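Argininosuccinate lyase (Chelativorans sp., PDB 6RXA) is a C-N lyase of the aspartase/fumarase superfamily, known as EDDS lyase, that probably also splits argininosuccinate into fumarate and L-arginine. Local coordinates at residues T311-I316 with A322-L327; A118-F123 with A233-V238; T34-V39 with L85-P90. The protein carries 2 engineered substitutions. All coordinates share one frame; numbering follows the deposited sequence.

Contact 1. Residues T311-I316 with A322-L327; sequences TSLNAI and AARVEL
Ser312 and Val325 meet where a helix hands its chain over to a return loop. Residues 322-327, an irregular run leading to helix 329-348, fold back along the last turn of helix 303-314 of this aspartase/fumarase fold. The tight part lies round the serine hydroxyl. Ser312 OG accepts Val325 N at 3.1 Å in a nearly straight bond (171°), while bonding also to Ile309 O one turn back. A small hydroxyl suits this place, because Arg324 CA lies only 3.5 Å from OG. The chi1 of 77° sets OG between the backbone N and the carbonyl carbon, on the side where the loop NH arrives. Beside it, Val325 CG2 rests on Ser312 CB at 3.9 Å, a branched side chain filling the flank of the bond.

Arg324 contributes its aliphatic stem here. Leu313 CD2 comes against Arg324 CD at 4.0 Å. The stem then bends at chi3 (-63°) and sends the guanidinium beyond the contact, where NH1 bonds Val232 O and the charge lies against Trp235 in a cation-pi contact.

Toward Ala323 the packing is looser: Ile316 CG2 and Ala323 CB are 4.4 Å apart. Glu326, partly exposed, starts off away from the helix and in one of its two conformers forms a salt bridge to Lys297 of the second subunit. The other branch of Ile316 turns back to the tight side and crosses the arginine stem at about a right angle, bringing its CD1 to 3.8 Å from Arg324 CG.

Contact 2. Residues A118-F123 with A233-V238; sequences AGKRMF and AGWDHV
Arg121 and Val238 mark the closest approach of the two backbones, with their CA atoms 8.6 Å apart, a spacing bridged by side chains alone. Residues 118-123 are unbroken helix, whereas 233-238 hold a junction: Gly234 is the first residue to leave one helix, Trp235 sits at the N-cap of the next, and helix 236-262 begins at Asp236. Arg121 carries the main contact. Extended from CG to NE, it lays its guanidinium flat on the His237 ring, centres 3.7 Å apart and planes at 20°. NH2 lies over the ring toward its rim, 3.3 Å from His237 CE1. The N-H groups stay usable while the face stacks: NE bonds Asn117 OD1, and NH1 bonds the carbonyls of Arg192 and Ile193, which fixes the group's rotation. A cation on this face would probably disfavour protonation of the histidine. Val238 CG2 lies over the opposite face of that ring, toward the rim, 3.6 Å above its plane, and also lies over the Trp235 ring, so one branched side chain separates two flat ones. In one of its two conformers, Lys120 brings NZ to 3.7 Å from Val238 CG1. Such burial between helices 112-147 and 236-262 belongs to the long-helix bundle at the core of the aspartase/fumarase fold.

Contact 3. Residues T34-V39 with L85-P90; sequences TLTSAV and LRTYLP
Arg86 reaches across to Ser37 with an extended side chain and meets it at the edge of its guanidinium. NH1 donates to Ser37 OG at 2.9 Å; the oxygen lies 14° out of the guanidinium plane, and the N-H...O angle of 141° leaves the bond rather bent. Arginine suits this gap, being long enough to cross it while NH2 bonds a second acceptor, Ala79 O at the end of helix 62-79. Ser37 OG in turn donates weakly to Thr34 OG1, which also accepts Ser37 N at 3.0 Å. With an alanine at Arg86, Ser37 OG would probably lose its charged donor and Ala79 O its bond, weakening the tie between the loop and helix 35-56. Next to this polar link, Thr36 turns its methyl inward: with CG2 anti to the backbone N, the methyl sits 3.8 Å from Arg86 O and, crossing obliquely, 3.9 Å from Thr87 CG2. Threonine suits this surface edge, offering carbon to its neighbours. A water ties the backbones together by donating to Thr36 O and Arg86 O, both at 2.9 Å. The arrangement joins two helix starts, with Thr34 as a bonded N-cap of helix 35-56 and Thr87 at the N-cap position of helix 88-99.

How the contacts relate
The three contacts form a chain across one side of the subunit. Contacts 1 and 2 are neighbours, their centres 12 Å apart, joined by a probable hydrogen bond from Trp235 NE1 to Val325 O (2.9 Å). Contact 3 lies about 15 Å from contact 2, centre to centre; the two touch where Phe123 CE1 packs on Ala38 CB at 3.6 Å. Contact 3 also touches contact 1 through Leu35 CD1 and Leu327 O. They lie near residues that bind succinate and fumarate in another structure of this protein: the Arg324 side chain is about 7 Å from that of Asn113, and that of Thr87 about 7 Å from that of Arg112. A sodium ion lies about 4 Å from the His237 side chain of contact 2.

Contact 1. Residues T311-I316 with A322-L327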
# COMPACT_ATOMS: atom_id res chain seq x y z
N THR A 311 4.42 -2.14 -6.83
CA THR A 311 5.46 -2.99 -6.25
C THR A 311 6.16 -3.79 -7.34
O THR A 311 7.39 -3.89 -7.36
CB THR A 311 4.86 -3.94 -5.21
OG1 THR A 311 4.41 -3.17 -4.09
CG2 THR A 311 5.88 -4.93 -4.72
N SER A 312 5.39 -4.37 -8.26
CA SER A 312 5.99 -5.20 -9.30
C SER A 312 6.91 -4.38 -10.20
O SER A 312 7.96 -4.88 -10.62
CB SER A 312 4.90 -5.95 -10.09
OG SER A 312 4.23 -5.14 -11.04
N LEU A 313 6.55 -3.12 -10.49
CA LEU A 313 7.40 -2.30 -11.35
C LEU A 313 8.67 -1.88 -10.62
O LEU A 313 9.73 -1.79 -11.22
CB LEU A 313 6.63 -1.09 -11.85
CG LEU A 313 5.43 -1.41 -12.76
CD1 LEU A 313 4.77 -0.14 -13.25
CD2 LEU A 313 5.88 -2.30 -13.92
N ASN A 314 8.57 -1.65 -9.31
CA ASN A 314 9.74 -1.35 -8.51
C ASN A 314 10.66 -2.54 -8.32
O ASN A 314 11.76 -2.36 -7.79
CB ASN A 314 9.27 -0.85 -7.14
CG ASN A 314 8.98 0.61 -7.13
OD1 ASN A 314 9.78 1.41 -7.61
ND2 ASN A 314 7.84 0.99 -6.57
N ALA A 315 10.27 -3.73 -8.74
CA ALA A 315 11.00 -4.95 -8.42
C ALA A 315 11.84 -5.49 -9.58
O ALA A 315 12.58 -6.46 -9.40
CB ALA A 315 10.03 -6.05 -7.97
N ILE A 316 11.71 -4.90 -10.78
CA ILE A 316 12.29 -5.45 -12.00
C ILE A 316 13.21 -4.45 -12.69
O ILE A 316 13.52 -3.39 -12.14
CB ILE A 316 11.18 -5.96 -12.94
CG1 ILE A 316 10.24 -4.82 -13.35
CG2 ILE A 316 10.39 -7.08 -12.24
CD1 ILE A 316 9.34 -5.12 -14.53
N ALA A 322 7.46 -11.27 -16.97
CA ALA A 322 6.24 -11.96 -16.58
C ALA A 322 5.90 -11.78 -15.10
O ALA A 322 4.91 -12.35 -14.63
CB ALA A 322 6.36 -13.45 -16.93
N ALA A 323 6.68 -11.00 -14.36
CA ALA A 323 6.43 -10.77 -12.94
C ALA A 323 5.54 -9.57 -12.67
O ALA A 323 5.20 -9.32 -11.51
CB ALA A 323 7.75 -10.56 -12.18
N ARG A 324 5.14 -8.82 -13.69
CA ARG A 324 4.34 -7.62 -13.48
C ARG A 324 2.91 -7.99 -13.12
O ARG A 324 2.31 -8.89 -13.71
CB ARG A 324 4.36 -6.77 -14.74
CG ARG A 324 5.75 -6.17 -15.04
CD ARG A 324 5.82 -5.45 -16.38
NE ARG A 324 5.57 -6.39 -17.47
CZ ARG A 324 5.63 -6.09 -18.77
NH1 ARG A 324 5.94 -4.87 -19.18
NH2 ARG A 324 5.37 -7.03 -19.67
N VAL A 325 2.36 -7.28 -12.15
CA VAL A 325 0.98 -7.44 -11.72
C VAL A 325 0.06 -6.65 -12.65
O VAL A 325 0.41 -5.57 -13.15
CB VAL A 325 0.84 -7.01 -10.24
CG1 VAL A 325 -0.60 -6.98 -9.77
CG2 VAL A 325 1.66 -7.97 -9.37
N GLU A 326 -1.12 -7.22 -12.89
CA GLU A 326 -2.08 -6.71 -13.85
C GLU A 326 -3.24 -6.03 -13.14
O GLU A 326 -3.49 -6.25 -11.94
CB GLU A 326 -2.61 -7.86 -14.72
CG GLU A 326 -1.55 -8.47 -15.63
CD GLU A 326 -1.63 -9.99 -15.74
OE1 GLU A 326 -1.91 -10.67 -14.73
OE2 GLU A 326 -1.42 -10.52 -16.85
N LEU A 327 -3.98 -5.21 -13.89
CA LEU A 327 -5.27 -4.70 -13.45
C LEU A 327 -6.35 -5.64 -13.99
O LEU A 327 -6.48 -5.79 -15.21
CB LEU A 327 -5.52 -3.29 -13.97
CG LEU A 327 -6.82 -2.64 -13.50
CD1 LEU A 327 -6.96 -2.60 -11.98
CD2 LEU A 327 -6.93 -1.21 -14.09

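Contact 2. Residues A118-F123 with A233-V238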
# COMPACT_ATOMS: atom_id res chain seq x y z
N ALA A 118 -0.51 -5.27 -26.30
CA ALA A 118 -1.56 -4.67 -27.12
C ALA A 118 -2.95 -5.15 -26.70
O ALA A 118 -3.89 -4.35 -26.61
CB ALA A 118 -1.33 -4.96 -28.60
N GLY A 119 -3.11 -6.46 -26.47
CA GLY A 119 -4.42 -6.96 -26.07
C GLY A 119 -4.87 -6.40 -24.74
O GLY A 119 -6.05 -6.07 -24.56
N LYS A 120 -3.95 -6.31 -23.78
CA LYS A 120 -4.28 -5.70 -22.49
C LYS A 120 -4.71 -4.25 -22.66
O LYS A 120 -5.67 -3.80 -22.04
CB LYS A 120 -3.09 -5.77 -21.53
CG LYS A 120 -3.30 -5.13 -20.12
CD LYS A 120 -4.15 -6.04 -19.22
CE LYS A 120 -4.57 -5.40 -17.90
NZ LYS A 120 -3.42 -5.21 -16.98
N ARG A 121 -4.02 -3.52 -23.54
CA ARG A 121 -4.39 -2.13 -23.81
C ARG A 121 -5.79 -2.04 -24.42
O ARG A 121 -6.57 -1.15 -24.08
CB ARG A 121 -3.36 -1.47 -24.72
CG ARG A 121 -2.05 -1.07 -24.05
CD ARG A 121 -1.02 -0.67 -25.13
NE ARG A 121 0.21 -0.17 -24.52
CZ ARG A 121 0.38 1.08 -24.11
NH1 ARG A 121 -0.59 1.97 -24.25
NH2 ARG A 121 1.53 1.43 -23.57
N MET A 122 -6.12 -2.95 -25.35
CA MET A 122 -7.45 -2.89 -25.95
C MET A 122 -8.53 -3.20 -24.91
O MET A 122 -9.60 -2.56 -24.91
CB MET A 122 -7.54 -3.88 -27.11
CG MET A 122 -6.66 -3.50 -28.28
SD MET A 122 -6.79 -4.69 -29.65
CE MET A 122 -8.36 -4.23 -30.36
N PHE A 123 -8.27 -4.16 -24.03
CA PHE A 123 -9.19 -4.44 -22.94
C PHE A 123 -9.34 -3.23 -22.02
O PHE A 123 -10.46 -2.80 -21.74
CB PHE A 123 -8.69 -5.65 -22.15
CG PHE A 123 -9.38 -5.83 -20.83
CD1 PHE A 123 -10.71 -6.17 -20.78
CD2 PHE A 123 -8.69 -5.64 -19.65
CE1 PHE A 123 -11.35 -6.31 -19.56
CE2 PHE A 123 -9.32 -5.79 -18.42
CZ PHE A 123 -10.65 -6.13 -18.39
N ALA A 233 8.03 -3.36 -22.45
CA ALA A 233 8.35 -3.11 -21.05
C ALA A 233 7.43 -2.09 -20.41
O ALA A 233 7.26 -2.10 -19.17
CB ALA A 233 9.80 -2.62 -20.93
N GLY A 234 6.82 -1.22 -21.21
CA GLY A 234 5.99 -0.15 -20.67
C GLY A 234 4.75 -0.68 -19.98
O GLY A 234 3.99 -1.48 -20.53
N TRP A 235 4.52 -0.19 -18.76
CA TRP A 235 3.42 -0.65 -17.92
C TRP A 235 2.86 0.50 -17.10
O TRP A 235 1.98 0.28 -16.25
CB TRP A 235 3.93 -1.74 -16.97
CG TRP A 235 2.93 -2.77 -16.52
CD1 TRP A 235 2.43 -2.94 -15.28
CD2 TRP A 235 2.37 -3.81 -17.32
NE1 TRP A 235 1.58 -4.03 -15.24
CE2 TRP A 235 1.53 -4.58 -16.49
CE3 TRP A 235 2.50 -4.16 -18.67
CZ2 TRP A 235 0.79 -5.66 -16.97
CZ3 TRP A 235 1.78 -5.25 -19.14
CH2 TRP A 235 0.94 -5.98 -18.29
N ASP A 236 3.35 1.73 -17.31
CA ASP A 236 2.95 2.81 -16.41
C ASP A 236 1.47 3.13 -16.57
O ASP A 236 0.84 3.61 -15.62
CB ASP A 236 3.77 4.07 -16.68
CG ASP A 236 5.20 3.98 -16.20
OD1 ASP A 236 5.63 2.92 -15.69
OD2 ASP A 236 5.88 5.04 -16.30
N HIS A 237 0.91 2.91 -17.78
CA HIS A 237 -0.51 3.12 -18.02
C HIS A 237 -1.37 2.18 -17.18
O HIS A 237 -2.50 2.54 -16.82
CB HIS A 237 -0.82 2.92 -19.51
CG HIS A 237 -0.41 1.58 -20.05
ND1 HIS A 237 0.91 1.21 -20.16
CD2 HIS A 237 -1.14 0.54 -20.51
CE1 HIS A 237 0.98 -0.01 -20.66
NE2 HIS A 237 -0.25 -0.44 -20.90
N VAL A 238 -0.86 0.99 -16.86
CA VAL A 238 -1.60 0.06 -16.01
C VAL A 238 -1.63 0.57 -14.58
O VAL A 238 -2.67 0.59 -13.91
CB VAL A 238 -1.00 -1.35 -16.12
CG1 VAL A 238 -1.78 -2.36 -15.31
CG2 VAL A 238 -0.94 -1.79 -17.59

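Contact 3. Residues T34-V39 with L85-P90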
# COMPACT_ATOMS: atom_id res chain seq x y z
N THR A 34 -11.86 -13.96 -15.77
CA THR A 34 -10.42 -13.86 -15.60
C THR A 34 -9.86 -12.86 -16.61
O THR A 34 -10.46 -12.59 -17.66
CB THR A 34 -9.71 -15.19 -15.85
OG1 THR A 34 -9.93 -15.59 -17.21
CG2 THR A 34 -10.20 -16.28 -14.91
N LEU A 35 -8.66 -12.35 -16.33
CA LEU A 35 -8.01 -11.49 -17.32
C LEU A 35 -7.82 -12.23 -18.65
O LEU A 35 -8.06 -11.67 -19.72
CB LEU A 35 -6.69 -10.94 -16.77
CG LEU A 35 -6.03 -9.91 -17.70
CD1 LEU A 35 -6.84 -8.66 -17.87
CD2 LEU A 35 -4.63 -9.56 -17.15
N THR A 36 -7.39 -13.50 -18.59
CA THR A 36 -7.20 -14.26 -19.83
C THR A 36 -8.47 -14.31 -20.67
O THR A 36 -8.43 -14.08 -21.88
CB THR A 36 -6.72 -15.68 -19.49
OG1 THR A 36 -5.43 -15.59 -18.85
CG2 THR A 36 -6.63 -16.53 -20.74
N SER A 37 -9.61 -14.57 -20.03
CA SER A 37 -10.85 -14.65 -20.80
C SER A 37 -11.31 -13.29 -21.29
O SER A 37 -11.88 -13.19 -22.39
CB SER A 37 -11.93 -15.32 -19.95
OG SER A 37 -11.66 -16.70 -19.81
N ALA A 38 -11.06 -12.24 -20.51
CA ALA A 38 -11.46 -10.90 -20.93
C ALA A 38 -10.63 -10.40 -22.10
O ALA A 38 -11.16 -9.71 -22.98
CB ALA A 38 -11.35 -9.94 -19.74
N VAL A 39 -9.34 -10.73 -22.14
CA VAL A 39 -8.45 -10.22 -23.19
C VAL A 39 -8.52 -11.06 -24.45
O VAL A 39 -8.26 -10.53 -25.55
CB VAL A 39 -7.01 -10.16 -22.64
CG1 VAL A 39 -6.02 -9.78 -23.71
CG2 VAL A 39 -6.95 -9.14 -21.53
N LEU A 85 -7.82 -22.85 -24.97
CA LEU A 85 -7.38 -22.27 -26.23
C LEU A 85 -7.29 -20.75 -26.18
O LEU A 85 -7.12 -20.12 -27.22
CB LEU A 85 -8.35 -22.65 -27.34
CG LEU A 85 -8.43 -24.16 -27.58
CD1 LEU A 85 -9.43 -24.45 -28.66
CD2 LEU A 85 -7.05 -24.70 -27.93
N ARG A 86 -7.39 -20.15 -25.00
CA ARG A 86 -7.46 -18.70 -24.87
C ARG A 86 -6.10 -18.04 -24.62
O ARG A 86 -6.06 -16.81 -24.50
CB ARG A 86 -8.47 -18.29 -23.80
CG ARG A 86 -9.88 -18.69 -24.19
CD ARG A 86 -10.89 -18.42 -23.09
NE ARG A 86 -12.15 -19.05 -23.43
CZ ARG A 86 -13.19 -19.17 -22.61
NH1 ARG A 86 -13.13 -18.68 -21.38
NH2 ARG A 86 -14.29 -19.77 -23.04
N THR A 87 -5.02 -18.81 -24.53
CA THR A 87 -3.66 -18.28 -24.52
C THR A 87 -2.99 -18.62 -25.86
O THR A 87 -3.47 -19.48 -26.60
CB THR A 87 -2.84 -18.81 -23.35
OG1 THR A 87 -2.79 -20.23 -23.37
CG2 THR A 87 -3.46 -18.34 -22.02
N TYR A 88 -1.88 -17.93 -26.15
CA TYR A 88 -1.43 -17.82 -27.53
C TYR A 88 -0.95 -19.16 -28.11
O TYR A 88 -1.43 -19.59 -29.16
CB TYR A 88 -0.34 -16.74 -27.71
CG TYR A 88 0.04 -16.75 -29.15
CD1 TYR A 88 -0.84 -16.24 -30.11
CD2 TYR A 88 1.21 -17.36 -29.59
CE1 TYR A 88 -0.55 -16.32 -31.45
CE2 TYR A 88 1.50 -17.45 -30.94
CZ TYR A 88 0.62 -16.92 -31.86
OH TYR A 88 0.87 -16.99 -33.21
N LEU A 89 0.06 -19.78 -27.51
CA LEU A 89 0.61 -20.98 -28.14
C LEU A 89 -0.44 -22.08 -28.27
O LEU A 89 -0.50 -22.72 -29.33
CB LEU A 89 1.89 -21.45 -27.44
CG LEU A 89 3.12 -20.59 -27.73
CD1 LEU A 89 4.31 -21.05 -26.91
CD2 LEU A 89 3.47 -20.61 -29.22
N PRO A 90 -1.29 -22.33 -27.27
CA PRO A 90 -2.40 -23.28 -27.48
C PRO A 90 -3.31 -22.90 -28.64
O PRO A 90 -3.75 -23.77 -29.40
CB PRO A 90 -3.13 -23.28 -26.13
CG PRO A 90 -2.02 -22.98 -25.13
CD PRO A 90 -1.13 -21.97 -25.84
O HOH W 1 -6.11 -14.10 -23.55